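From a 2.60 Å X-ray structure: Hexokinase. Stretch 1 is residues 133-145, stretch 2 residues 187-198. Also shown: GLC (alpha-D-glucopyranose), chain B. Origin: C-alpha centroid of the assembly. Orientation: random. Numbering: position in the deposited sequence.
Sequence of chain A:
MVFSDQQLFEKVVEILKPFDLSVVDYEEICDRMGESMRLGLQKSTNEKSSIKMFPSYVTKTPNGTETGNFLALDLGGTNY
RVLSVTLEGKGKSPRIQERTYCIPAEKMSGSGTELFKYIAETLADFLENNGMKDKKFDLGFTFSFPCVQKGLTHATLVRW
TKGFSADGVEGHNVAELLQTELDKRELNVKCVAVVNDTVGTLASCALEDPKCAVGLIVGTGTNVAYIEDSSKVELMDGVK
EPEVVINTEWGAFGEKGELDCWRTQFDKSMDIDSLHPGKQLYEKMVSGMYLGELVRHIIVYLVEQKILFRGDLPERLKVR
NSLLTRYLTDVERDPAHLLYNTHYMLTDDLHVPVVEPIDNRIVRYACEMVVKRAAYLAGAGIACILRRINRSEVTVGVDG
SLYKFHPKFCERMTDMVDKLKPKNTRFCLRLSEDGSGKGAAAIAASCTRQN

Stretch 1, residues 133-145: KDKKFDLGFTFSF
Stretch 2, residues 187-198: LNVKCVAVVNDT

Two parallel strands, 137-143 and 189-195, lie side by side with axes 4.6 Å apart at closest approach and N-to-C directions 22° apart. Leu139 pairs with Val192, Gly140 with Ala193, Phe141 with Val194 and Thr142 with Val195, at CA-CA spacings of 4.8 to 4.9 Å. The ladder follows the parallel rule: Phe137, Leu139 and Phe141 spend both N and O on the partner, while Phe143 gives only its N, its O turning to Phe145 N. Phe137 N donates to Asn188 O (3.1 Å), Leu139 N to Cys191 O (3.2 Å), Phe141 N to Ala193 O (2.7 Å) and Phe143 N to Val195 O (2.8 Å). In return, Ala193 N reaches Leu139 O (3.1 Å) and Val195 N reaches Phe141 O (2.8 Å), the latter almost linear at 179°.

The early end is irregular. Lys190, at phi/psi -51/-61, departs from extended geometry, and its N makes only a weak bond to Phe137 O (3.1 Å). Asp138 has chi1 at -94°, between wells, which brings OD1 within 3.3 Å of Cys191 N for another weak bond. The side chains of Lys133, Lys135, Lys136, Asn188 and Lys190 are modelled only to CB.

Phe137, Leu139, Phe141, Val189, Val192 and Val194 share one face. Leu139 is t,t (177°, 152°), with CB 3.8 Å from Val189 CG1 and CD2 4.0 Å from Val192 CG2. Phe141 (chi1 -165°, t; chi2 22°) sends its ring away from the partner strand, while its CB stays 3.9 Å from Val192 CG1. Phe143 repeats this arrangement, also t at -168° with chi2 50°: the ring leads away and CB packs 4.0 Å from Val194 CG1. The three valines are themselves t, at 170° to 188°.

The opposite face carries Gly140, Ala193, Thr142 and Val195. Thr142 is m (-72°), placing CG2 3.7 Å from Asp197 CA, where the second strand gives way to a helix.

Beyond the strands, polar side chains converge on glucose. Asn196, t at -175° with chi2 -100°, divides its amide: OD1 caps the helix by accepting from Thr198 N (3.3 Å) and also accepts from Thr198 OG1 (2.7 Å), Thr198 being p at 47°. Its ND2 donates to GLC O3 (3.3 Å, 169°), to a water and weakly to Phe145 O (3.2 Å). That water also donates to Phe143 O (2.8 Å) and Phe145 O (2.7 Å), tying the strand end to the cap. Asp197 is p (53°), its OD1 accepting from GLC O4 (2.7 Å) and its OD2 from GLC O6 (2.9 Å). Ser144, m at -43°, sets OG 3.1 Å from Asp197 OD2.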

# COMPACT_ATOMS: atom_id res chain seq x y z
N LYS A 133 2.47 18.67 26.65
CA LYS A 133 3.81 18.79 26.08
C LYS A 133 4.98 18.21 26.92
O LYS A 133 5.54 17.17 26.56
CB LYS A 133 4.09 20.26 25.71
N ASP A 134 5.36 18.86 28.03
CA ASP A 134 6.48 18.39 28.89
C ASP A 134 6.44 16.90 29.28
O ASP A 134 7.44 16.35 29.78
CB ASP A 134 6.57 19.25 30.17
CG ASP A 134 7.85 18.98 31.02
OD1 ASP A 134 8.82 18.32 30.56
OD2 ASP A 134 7.91 19.48 32.17
N LYS A 135 5.28 16.24 29.12
CA LYS A 135 5.20 14.83 29.47
C LYS A 135 6.13 14.06 28.54
O LYS A 135 6.29 14.41 27.37
CB LYS A 135 3.78 14.32 29.36
N LYS A 136 6.81 13.07 29.11
CA LYS A 136 7.74 12.22 28.38
C LYS A 136 6.98 11.05 27.72
O LYS A 136 6.07 10.47 28.33
CB LYS A 136 8.83 11.71 29.35
N PHE A 137 7.35 10.71 26.49
CA PHE A 137 6.65 9.65 25.76
C PHE A 137 7.56 8.60 25.08
O PHE A 137 8.79 8.63 25.20
CB PHE A 137 5.79 10.27 24.66
CG PHE A 137 4.61 11.08 25.15
CD1 PHE A 137 3.44 10.46 25.58
CD2 PHE A 137 4.62 12.47 25.04
CE1 PHE A 137 2.30 11.19 25.88
CE2 PHE A 137 3.47 13.23 25.34
CZ PHE A 137 2.31 12.58 25.76
N ASP A 138 6.93 7.70 24.34
CA ASP A 138 7.62 6.66 23.56
C ASP A 138 6.83 6.64 22.27
O ASP A 138 5.67 6.24 22.26
CB ASP A 138 7.54 5.28 24.22
CG ASP A 138 8.73 4.97 25.11
OD1 ASP A 138 9.70 5.77 25.13
OD2 ASP A 138 8.68 3.93 25.80
N LEU A 139 7.46 7.06 21.18
CA LEU A 139 6.78 7.14 19.91
C LEU A 139 6.95 5.92 19.02
O LEU A 139 8.01 5.32 18.98
CB LEU A 139 7.22 8.43 19.20
CG LEU A 139 6.80 8.89 17.81
CD1 LEU A 139 6.86 10.41 17.77
CD2 LEU A 139 7.71 8.32 16.74
N GLY A 140 5.85 5.48 18.41
CA GLY A 140 5.88 4.37 17.49
C GLY A 140 5.79 5.02 16.13
O GLY A 140 4.80 5.68 15.83
N PHE A 141 6.83 4.88 15.31
CA PHE A 141 6.88 5.48 13.99
C PHE A 141 6.49 4.50 12.87
O PHE A 141 7.24 3.58 12.55
CB PHE A 141 8.28 6.04 13.75
CG PHE A 141 8.40 7.00 12.59
CD1 PHE A 141 7.29 7.68 12.09
CD2 PHE A 141 9.65 7.24 12.01
CE1 PHE A 141 7.44 8.60 11.04
CE2 PHE A 141 9.80 8.14 10.97
CZ PHE A 141 8.70 8.82 10.48
N THR A 142 5.30 4.67 12.31
CA THR A 142 4.85 3.84 11.20
C THR A 142 5.40 4.51 9.96
O THR A 142 4.81 5.48 9.47
CB THR A 142 3.33 3.83 11.11
OG1 THR A 142 2.81 3.06 12.20
CG2 THR A 142 2.86 3.23 9.80
N PHE A 143 6.56 4.05 9.50
CA PHE A 143 7.21 4.61 8.32
C PHE A 143 6.93 3.66 7.16
O PHE A 143 7.60 2.63 7.02
CB PHE A 143 8.71 4.74 8.57
CG PHE A 143 9.44 5.55 7.54
CD1 PHE A 143 8.97 6.82 7.18
CD2 PHE A 143 10.63 5.09 6.98
CE1 PHE A 143 9.68 7.61 6.27
CE2 PHE A 143 11.34 5.87 6.08
CZ PHE A 143 10.87 7.14 5.73
N SER A 144 5.94 3.99 6.34
CA SER A 144 5.53 3.16 5.22
C SER A 144 6.56 2.98 4.11
O SER A 144 6.22 3.18 2.94
CB SER A 144 4.26 3.73 4.59
OG SER A 144 3.34 4.14 5.58
N PHE A 145 7.78 2.58 4.42
CA PHE A 145 8.76 2.41 3.36
C PHE A 145 9.70 1.26 3.67
O PHE A 145 9.79 0.82 4.82
CB PHE A 145 9.54 3.72 3.12
CG PHE A 145 8.70 4.84 2.57
CD1 PHE A 145 8.36 4.87 1.23
CD2 PHE A 145 8.21 5.83 3.41
CE1 PHE A 145 7.53 5.87 0.74
CE2 PHE A 145 7.38 6.82 2.92
CZ PHE A 145 7.05 6.84 1.59
N LEU A 187 11.13 18.50 22.49
CA LEU A 187 10.08 17.55 22.83
C LEU A 187 10.72 16.34 23.52
O LEU A 187 11.72 15.80 23.05
CB LEU A 187 9.33 17.15 21.56
CG LEU A 187 8.55 18.30 20.91
CD1 LEU A 187 8.14 17.94 19.48
CD2 LEU A 187 7.34 18.61 21.75
N ASN A 188 10.18 15.94 24.66
CA ASN A 188 10.74 14.81 25.38
C ASN A 188 10.29 13.47 24.79
O ASN A 188 9.47 12.75 25.40
CB ASN A 188 10.38 14.91 26.88
N VAL A 189 10.80 13.11 23.62
CA VAL A 189 10.43 11.83 23.00
C VAL A 189 11.52 10.79 23.20
O VAL A 189 12.46 10.69 22.38
CB VAL A 189 10.11 11.97 21.49
CG1 VAL A 189 9.87 10.57 20.86
CG2 VAL A 189 8.86 12.89 21.29
N LYS A 190 11.38 10.02 24.27
CA LYS A 190 12.34 9.00 24.69
C LYS A 190 12.80 7.96 23.67
O LYS A 190 13.99 7.81 23.42
CB LYS A 190 11.82 8.29 25.97
N CYS A 191 11.87 7.18 23.16
CA CYS A 191 12.17 6.11 22.21
C CYS A 191 11.41 6.32 20.90
O CYS A 191 10.58 7.24 20.77
CB CYS A 191 11.80 4.75 22.82
SG CYS A 191 12.00 3.23 21.78
N VAL A 192 11.75 5.51 19.91
CA VAL A 192 11.11 5.55 18.61
C VAL A 192 11.31 4.16 18.07
O VAL A 192 12.43 3.64 18.05
CB VAL A 192 11.77 6.58 17.66
CG1 VAL A 192 11.25 6.41 16.25
CG2 VAL A 192 11.48 7.99 18.12
N ALA A 193 10.20 3.49 17.80
CA ALA A 193 10.22 2.16 17.26
C ALA A 193 9.79 2.42 15.83
O ALA A 193 8.85 3.17 15.59
CB ALA A 193 9.19 1.29 17.97
N VAL A 194 10.55 1.90 14.88
CA VAL A 194 10.20 2.09 13.49
C VAL A 194 9.50 0.82 13.07
O VAL A 194 10.06 -0.27 13.15
CB VAL A 194 11.41 2.33 12.59
CG1 VAL A 194 10.94 2.72 11.20
CG2 VAL A 194 12.26 3.43 13.18
N VAL A 195 8.26 0.99 12.64
CA VAL A 195 7.43 -0.10 12.21
C VAL A 195 6.87 0.29 10.84
O VAL A 195 6.64 1.48 10.56
CB VAL A 195 6.28 -0.30 13.22
CG1 VAL A 195 5.16 -1.13 12.62
CG2 VAL A 195 6.82 -0.96 14.48
N ASN A 196 6.75 -0.69 9.96
CA ASN A 196 6.18 -0.48 8.64
C ASN A 196 4.63 -0.50 8.80
O ASN A 196 4.10 -1.04 9.77
CB ASN A 196 6.67 -1.60 7.72
CG ASN A 196 6.25 -1.41 6.29
OD1 ASN A 196 5.28 -2.03 5.83
ND2 ASN A 196 6.96 -0.57 5.58
N ASP A 197 3.89 0.09 7.87
CA ASP A 197 2.44 0.07 8.02
C ASP A 197 1.85 -1.34 8.05
O ASP A 197 1.00 -1.62 8.88
CB ASP A 197 1.71 0.97 7.01
CG ASP A 197 2.09 0.68 5.56
OD1 ASP A 197 2.58 -0.41 5.24
OD2 ASP A 197 1.89 1.56 4.72
N THR A 198 2.33 -2.24 7.21
CA THR A 198 1.80 -3.61 7.20
C THR A 198 1.96 -4.24 8.57
O THR A 198 1.01 -4.83 9.10
CB THR A 198 2.54 -4.46 6.21
OG1 THR A 198 3.94 -4.25 6.39
CG2 THR A 198 2.15 -4.09 4.81
C1 GLC B . 4.66 1.16 -0.59
C2 GLC B . 5.83 1.13 0.40
C3 GLC B . 5.61 0.02 1.41
C4 GLC B . 4.26 0.22 2.09
C5 GLC B . 3.17 0.25 1.04
C6 GLC B . 1.80 0.50 1.64
O1 GLC B . 4.58 -0.08 -1.21
O2 GLC B . 7.06 0.89 -0.29
O3 GLC B . 6.64 0.04 2.38
O4 GLC B . 4.03 -0.83 3.00
O5 GLC B . 3.43 1.31 0.12
O6 GLC B . 1.56 1.89 1.81
O HOH W 1 9.30 0.48 7.41